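Local structure of naphthalene dioxygenase large subunit (Rhodococcus sp., 2B1X) at residues 392-404 / 415-428. The protein is the large subunit of a Rieske-type non-haem iron oxygenase, carrying a [2Fe-2S] cluster in one domain and a single iron ion in its catalytic domain. Residues are numbered along the deposited sequence; the frame is centred on the assembly and turned at random.
Sequences ELNYQMGRGVLEP and YPLDYAEANQRNFL
The carboxylate of Glu421, the N-cap residue of helix 422-436, divides its two oxygens between a turn of its own chain and a neighbouring subunit. OE1 accepts the backbone N-H of Met397, with 3.0 Å between N and OE1 and an angle of 154° at the hydrogen; the donor arrives on the anti side, tilted 26° from the carboxylate plane. A water 2.7 Å from OE1 bridges it to OD1 of Asn394, which closes an Asx turn by accepting from Gln396 N. OE2 forms a salt bridge with Arg91 and a hydrogen bond with His90, both of the second subunit and both lining that subunit's [2Fe-2S] pocket, so the arrangement joins the helix start to the subunit interface.

Beside it, Tyr395 packs across the first turns of the helix, its side chain roughly at right angles to those of Glu421 and Leu428. Its CE2 is 3.4 Å from CB of Gln424, CE1 meets CD1 of Leu428, and the hydroxyl, still in contact with Leu428, is hydrogen-bonded to Asp208 of helix 204-212. The Met397 side chain, straight as far as SD and then bent, has CG anti to the backbone N, which carries SD to 3.3 Å from Ala420 N.

Farther along, Leu402 places CD1 squarely over one face of Tyr415, 4.1 Å from the ring centroid and 6° off its normal, while CD2 packs against Leu417 and Ala420. Glu403 O meets the same ring at its edge, 3.4 Å from CD2.

The contact thus ties the loop after strand 392-394, which pairs with strand 22-24, to the start of helix 422-436; Tyr415 belongs to strand 413-415, which lies next to strand 240-244 at one end of the catalytic domain's large antiparallel sheet.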
loop_
_atom_site.group_PDB
_atom_site.type_symbol
_atom_site.label_atom_id
_atom_site.label_comp_id
_atom_site.label_asym_id
_atom_site.label_seq_id
_atom_site.Cartn_x
_atom_site.Cartn_y
_atom_site.Cartn_z
ATOM N N GLU A 392 -4.476 -20.644 22.649
ATOM C CA GLU A 392 -5.607 -21.421 22.175
ATOM C C GLU A 392 -6.856 -20.528 22.094
ATOM O O GLU A 392 -6.942 -19.486 22.764
ATOM C CB GLU A 392 -5.819 -22.650 23.093
ATOM C CG GLU A 392 -6.266 -22.321 24.503
ATOM C CD GLU A 392 -5.130 -21.896 25.457
ATOM O OE1 GLU A 392 -4.731 -20.701 25.462
ATOM O OE2 GLU A 392 -4.644 -22.745 26.250
ATOM N N LEU A 393 -7.766 -20.887 21.210
ATOM C CA LEU A 393 -9.117 -20.330 21.207
ATOM C C LEU A 393 -10.018 -21.198 22.097
ATOM O O LEU A 393 -9.869 -22.425 22.096
ATOM C CB LEU A 393 -9.627 -20.327 19.778
ATOM C CG LEU A 393 -8.773 -19.574 18.751
ATOM C CD1 LEU A 393 -9.302 -19.784 17.311
ATOM C CD2 LEU A 393 -8.653 -18.069 19.078
ATOM N N ASN A 394 -10.944 -20.577 22.852
ATOM C CA ASN A 394 -11.768 -21.335 23.761
ATOM C C ASN A 394 -13.120 -21.653 23.099
ATOM O O ASN A 394 -13.944 -20.762 22.862
ATOM C CB ASN A 394 -11.930 -20.592 25.122
ATOM C CG ASN A 394 -12.716 -21.409 26.173
ATOM O OD1 ASN A 394 -13.897 -21.702 25.992
ATOM N ND2 ASN A 394 -12.061 -21.726 27.303
ATOM N N TYR A 395 -13.323 -22.937 22.802
ATOM C CA TYR A 395 -14.578 -23.405 22.290
ATOM C C TYR A 395 -15.292 -24.326 23.306
ATOM O O TYR A 395 -16.012 -25.279 22.918
ATOM C CB TYR A 395 -14.318 -24.127 20.962
ATOM C CG TYR A 395 -14.031 -23.148 19.834
ATOM C CD1 TYR A 395 -12.732 -22.977 19.365
ATOM C CD2 TYR A 395 -15.072 -22.408 19.221
ATOM C CE1 TYR A 395 -12.461 -22.085 18.342
ATOM C CE2 TYR A 395 -14.791 -21.518 18.161
ATOM C CZ TYR A 395 -13.482 -21.366 17.756
ATOM O OH TYR A 395 -13.156 -20.502 16.753
ATOM N N GLN A 396 -15.113 -24.023 24.596
ATOM C CA GLN A 396 -15.603 -24.915 25.648
ATOM C C GLN A 396 -17.077 -24.747 26.068
ATOM O O GLN A 396 -17.513 -25.344 27.052
ATOM C CB GLN A 396 -14.738 -24.788 26.905
ATOM C CG GLN A 396 -13.228 -25.068 26.677
ATOM C CD GLN A 396 -12.479 -25.138 27.998
ATOM O OE1 GLN A 396 -12.701 -24.314 28.893
ATOM N NE2 GLN A 396 -11.576 -26.106 28.115
ATOM N N MET A 397 -17.825 -23.921 25.360
ATOM C CA MET A 397 -19.238 -23.719 25.698
ATOM C C MET A 397 -20.011 -25.038 25.624
ATOM O O MET A 397 -20.190 -25.614 24.547
ATOM C CB MET A 397 -19.861 -22.677 24.763
ATOM C CG MET A 397 -21.242 -22.218 25.201
ATOM S SD MET A 397 -21.937 -21.127 23.997
ATOM C CE MET A 397 -21.158 -19.634 24.437
ATOM N N GLY A 398 -20.464 -25.527 26.795
ATOM C CA GLY A 398 -21.291 -26.725 26.829
ATOM C C GLY A 398 -20.479 -27.943 27.243
ATOM O O GLY A 398 -21.026 -29.026 27.461
ATOM N N ARG A 399 -19.172 -27.779 27.353
ATOM C CA ARG A 399 -18.323 -28.885 27.794
ATOM C C ARG A 399 -18.855 -29.396 29.135
ATOM O O ARG A 399 -19.117 -28.610 30.079
ATOM C CB ARG A 399 -16.881 -28.448 27.927
ATOM C CG ARG A 399 -15.877 -29.571 27.870
ATOM C CD ARG A 399 -14.438 -29.090 27.916
ATOM N NE ARG A 399 -13.482 -30.188 27.938
ATOM C CZ ARG A 399 -12.960 -30.686 29.056
ATOM N NH1 ARG A 399 -13.309 -30.181 30.232
ATOM N NH2 ARG A 399 -12.088 -31.689 29.005
ATOM N N GLY A 400 -19.053 -30.707 29.183
ATOM C CA GLY A 400 -19.528 -31.366 30.384
ATOM C C GLY A 400 -21.010 -31.216 30.592
ATOM O O GLY A 400 -21.520 -31.691 31.601
ATOM N N VAL A 401 -21.703 -30.584 29.644
ATOM C CA VAL A 401 -23.136 -30.314 29.763
ATOM C C VAL A 401 -23.960 -30.749 28.536
ATOM O O VAL A 401 -25.049 -31.276 28.715
ATOM C CB VAL A 401 -23.418 -28.799 30.049
ATOM C CG1 VAL A 401 -24.861 -28.559 30.434
ATOM C CG2 VAL A 401 -22.497 -28.258 31.124
ATOM N N LEU A 402 -23.465 -30.515 27.316
ATOM C CA LEU A 402 -24.229 -30.782 26.077
ATOM C C LEU A 402 -24.623 -32.245 25.926
ATOM O O LEU A 402 -23.761 -33.148 26.023
ATOM C CB LEU A 402 -23.426 -30.382 24.828
ATOM C CG LEU A 402 -23.247 -28.916 24.402
ATOM C CD1 LEU A 402 -22.449 -28.875 23.097
ATOM C CD2 LEU A 402 -24.581 -28.212 24.238
ATOM N N GLU A 403 -25.912 -32.477 25.692
ATOM C CA GLU A 403 -26.411 -33.800 25.283
ATOM C C GLU A 403 -27.242 -33.633 24.016
ATOM O O GLU A 403 -28.060 -32.723 23.959
ATOM C CB GLU A 403 -27.288 -34.415 26.377
ATOM C CG GLU A 403 -26.634 -34.544 27.735
ATOM C CD GLU A 403 -27.325 -35.567 28.598
ATOM O OE1 GLU A 403 -28.365 -35.227 29.217
ATOM O OE2 GLU A 403 -26.841 -36.722 28.640
ATOM N N PRO A 404 -27.042 -34.486 23.011
ATOM C CA PRO A 404 -27.858 -34.439 21.793
ATOM C C PRO A 404 -29.343 -34.478 22.122
ATOM O O PRO A 404 -29.757 -35.126 23.094
ATOM C CB PRO A 404 -27.444 -35.707 21.050
ATOM C CG PRO A 404 -26.031 -35.940 21.486
ATOM C CD PRO A 404 -26.046 -35.572 22.957
ATOM N N TYR A 415 -28.495 -30.045 19.164
ATOM C CA TYR A 415 -28.574 -29.754 20.595
ATOM C C TYR A 415 -29.738 -28.791 20.875
ATOM O O TYR A 415 -29.942 -27.852 20.096
ATOM C CB TYR A 415 -27.234 -29.179 21.075
ATOM C CG TYR A 415 -26.073 -30.152 20.923
ATOM C CD1 TYR A 415 -25.225 -30.082 19.826
ATOM C CD2 TYR A 415 -25.869 -31.168 21.867
ATOM C CE1 TYR A 415 -24.174 -30.968 19.673
ATOM C CE2 TYR A 415 -24.861 -32.057 21.732
ATOM C CZ TYR A 415 -23.992 -31.941 20.642
ATOM O OH TYR A 415 -22.996 -32.837 20.541
ATOM N N PRO A 416 -30.485 -28.997 21.983
ATOM C CA PRO A 416 -31.748 -28.272 22.225
ATOM C C PRO A 416 -31.583 -26.839 22.785
ATOM O O PRO A 416 -32.406 -26.373 23.605
ATOM C CB PRO A 416 -32.488 -29.175 23.247
ATOM C CG PRO A 416 -31.350 -29.801 24.066
ATOM C CD PRO A 416 -30.141 -29.882 23.115
ATOM N N LEU A 417 -30.537 -26.153 22.350
ATOM C CA LEU A 417 -30.350 -24.743 22.619
ATOM C C LEU A 417 -29.403 -24.228 21.535
ATOM O O LEU A 417 -28.749 -25.032 20.858
ATOM C CB LEU A 417 -29.786 -24.534 24.035
ATOM C CG LEU A 417 -28.300 -24.852 24.308
ATOM C CD1 LEU A 417 -27.846 -24.310 25.667
ATOM C CD2 LEU A 417 -28.020 -26.351 24.236
ATOM N N ASP A 418 -29.284 -22.911 21.389
ATOM C CA ASP A 418 -28.331 -22.329 20.433
ATOM C C ASP A 418 -27.227 -21.473 21.099
ATOM O O ASP A 418 -26.565 -20.669 20.440
ATOM C CB ASP A 418 -29.080 -21.581 19.311
ATOM C CG ASP A 418 -28.222 -21.360 18.057
ATOM O OD1 ASP A 418 -27.223 -22.104 17.823
ATOM O OD2 ASP A 418 -28.444 -20.412 17.264
ATOM N N TYR A 419 -27.025 -21.640 22.404
ATOM C CA TYR A 419 -25.786 -21.216 23.030
ATOM C C TYR A 419 -24.892 -22.465 23.120
ATOM O O TYR A 419 -24.955 -23.212 24.077
ATOM C CB TYR A 419 -26.004 -20.617 24.446
ATOM C CG TYR A 419 -26.556 -19.210 24.468
ATOM C CD1 TYR A 419 -27.416 -18.811 25.497
ATOM C CD2 TYR A 419 -26.260 -18.281 23.441
ATOM C CE1 TYR A 419 -27.961 -17.503 25.526
ATOM C CE2 TYR A 419 -26.797 -16.980 23.454
ATOM C CZ TYR A 419 -27.657 -16.601 24.512
ATOM O OH TYR A 419 -28.215 -15.330 24.564
ATOM N N ALA A 420 -24.120 -22.709 22.082
ATOM C CA ALA A 420 -23.179 -23.823 22.076
ATOM C C ALA A 420 -22.080 -23.467 21.095
ATOM O O ALA A 420 -22.215 -22.494 20.349
ATOM C CB ALA A 420 -23.856 -25.131 21.683
ATOM N N GLU A 421 -20.987 -24.225 21.132
ATOM C CA GLU A 421 -19.873 -24.033 20.206
ATOM C C GLU A 421 -19.516 -25.341 19.494
ATOM O O GLU A 421 -18.402 -25.492 18.920
ATOM C CB GLU A 421 -18.667 -23.386 20.908
ATOM C CG GLU A 421 -18.888 -21.903 21.191
ATOM C CD GLU A 421 -17.913 -21.274 22.181
ATOM O OE1 GLU A 421 -17.404 -21.989 23.072
ATOM O OE2 GLU A 421 -17.680 -20.034 22.070
ATOM N N ALA A 422 -20.466 -26.280 19.502
ATOM C CA ALA A 422 -20.314 -27.556 18.783
ATOM C C ALA A 422 -20.190 -27.365 17.259
ATOM O O ALA A 422 -19.364 -28.031 16.593
ATOM C CB ALA A 422 -21.453 -28.528 19.124
ATOM N N ASN A 423 -20.972 -26.443 16.708
ATOM C CA ASN A 423 -20.868 -26.113 15.277
ATOM C C ASN A 423 -19.513 -25.546 14.870
ATOM O O ASN A 423 -18.939 -25.997 13.868
ATOM C CB ASN A 423 -21.982 -25.173 14.836
ATOM C CG ASN A 423 -23.329 -25.830 14.877
ATOM O OD1 ASN A 423 -23.447 -27.039 15.219
ATOM N ND2 ASN A 423 -24.392 -25.048 14.526
ATOM N N GLN A 424 -18.999 -24.588 15.633
ATOM C CA GLN A 424 -17.662 -24.015 15.354
ATOM C C GLN A 424 -16.560 -25.083 15.439
ATOM O O GLN A 424 -15.620 -25.091 14.640
ATOM C CB GLN A 424 -17.338 -22.859 16.311
ATOM C CG GLN A 424 -18.306 -21.639 16.241
ATOM C CD GLN A 424 -19.557 -21.723 17.144
ATOM O OE1 GLN A 424 -20.204 -22.764 17.241
ATOM N NE2 GLN A 424 -19.898 -20.604 17.782
ATOM N N ARG A 425 -16.717 -26.006 16.397
ATOM C CA ARG A 425 -15.756 -27.085 16.583
ATOM C C ARG A 425 -15.736 -28.055 15.405
ATOM O O ARG A 425 -14.673 -28.495 14.988
ATOM C CB ARG A 425 -16.091 -27.855 17.860
ATOM C CG ARG A 425 -15.558 -27.137 19.144
ATOM C CD ARG A 425 -15.351 -28.111 20.293
ATOM N NE ARG A 425 -16.654 -28.430 20.735
ATOM C CZ ARG A 425 -17.203 -29.623 20.845
ATOM N NH1 ARG A 425 -16.556 -30.766 20.609
ATOM N NH2 ARG A 425 -18.454 -29.644 21.240
ATOM N N ASN A 426 -16.930 -28.426 14.937
ATOM C CA ASN A 426 -17.117 -29.250 13.742
ATOM C C ASN A 426 -16.553 -28.586 12.484
ATOM O O ASN A 426 -15.995 -29.240 11.622
ATOM C CB ASN A 426 -18.621 -29.520 13.566
ATOM C CG ASN A 426 -18.944 -30.384 12.356
ATOM O OD1 ASN A 426 -18.521 -31.527 12.264
ATOM N ND2 ASN A 426 -19.730 -29.841 11.433
ATOM N N PHE A 427 -16.715 -27.276 12.375
ATOM C CA PHE A 427 -16.227 -26.554 11.211
ATOM C C PHE A 427 -14.690 -26.628 11.216
ATOM O O PHE A 427 -14.069 -26.955 10.208
ATOM C CB PHE A 427 -16.741 -25.105 11.280
ATOM C CG PHE A 427 -16.181 -24.197 10.215
ATOM C CD1 PHE A 427 -16.927 -23.910 9.087
ATOM C CD2 PHE A 427 -14.933 -23.588 10.385
ATOM C CE1 PHE A 427 -16.440 -23.047 8.101
ATOM C CE2 PHE A 427 -14.427 -22.731 9.387
ATOM C CZ PHE A 427 -15.216 -22.448 8.257
ATOM N N LEU A 428 -14.090 -26.334 12.371
ATOM C CA LEU A 428 -12.635 -26.286 12.472
ATOM C C LEU A 428 -12.017 -27.661 12.428
ATOM O O LEU A 428 -10.892 -27.813 11.968
ATOM C CB LEU A 428 -12.214 -25.541 13.749
ATOM C CG LEU A 428 -12.449 -24.040 13.648
ATOM C CD1 LEU A 428 -12.162 -23.365 14.980
ATOM C CD2 LEU A 428 -11.648 -23.391 12.494
HETATM O O HOH W 1 -16.429 -20.553 25.153
#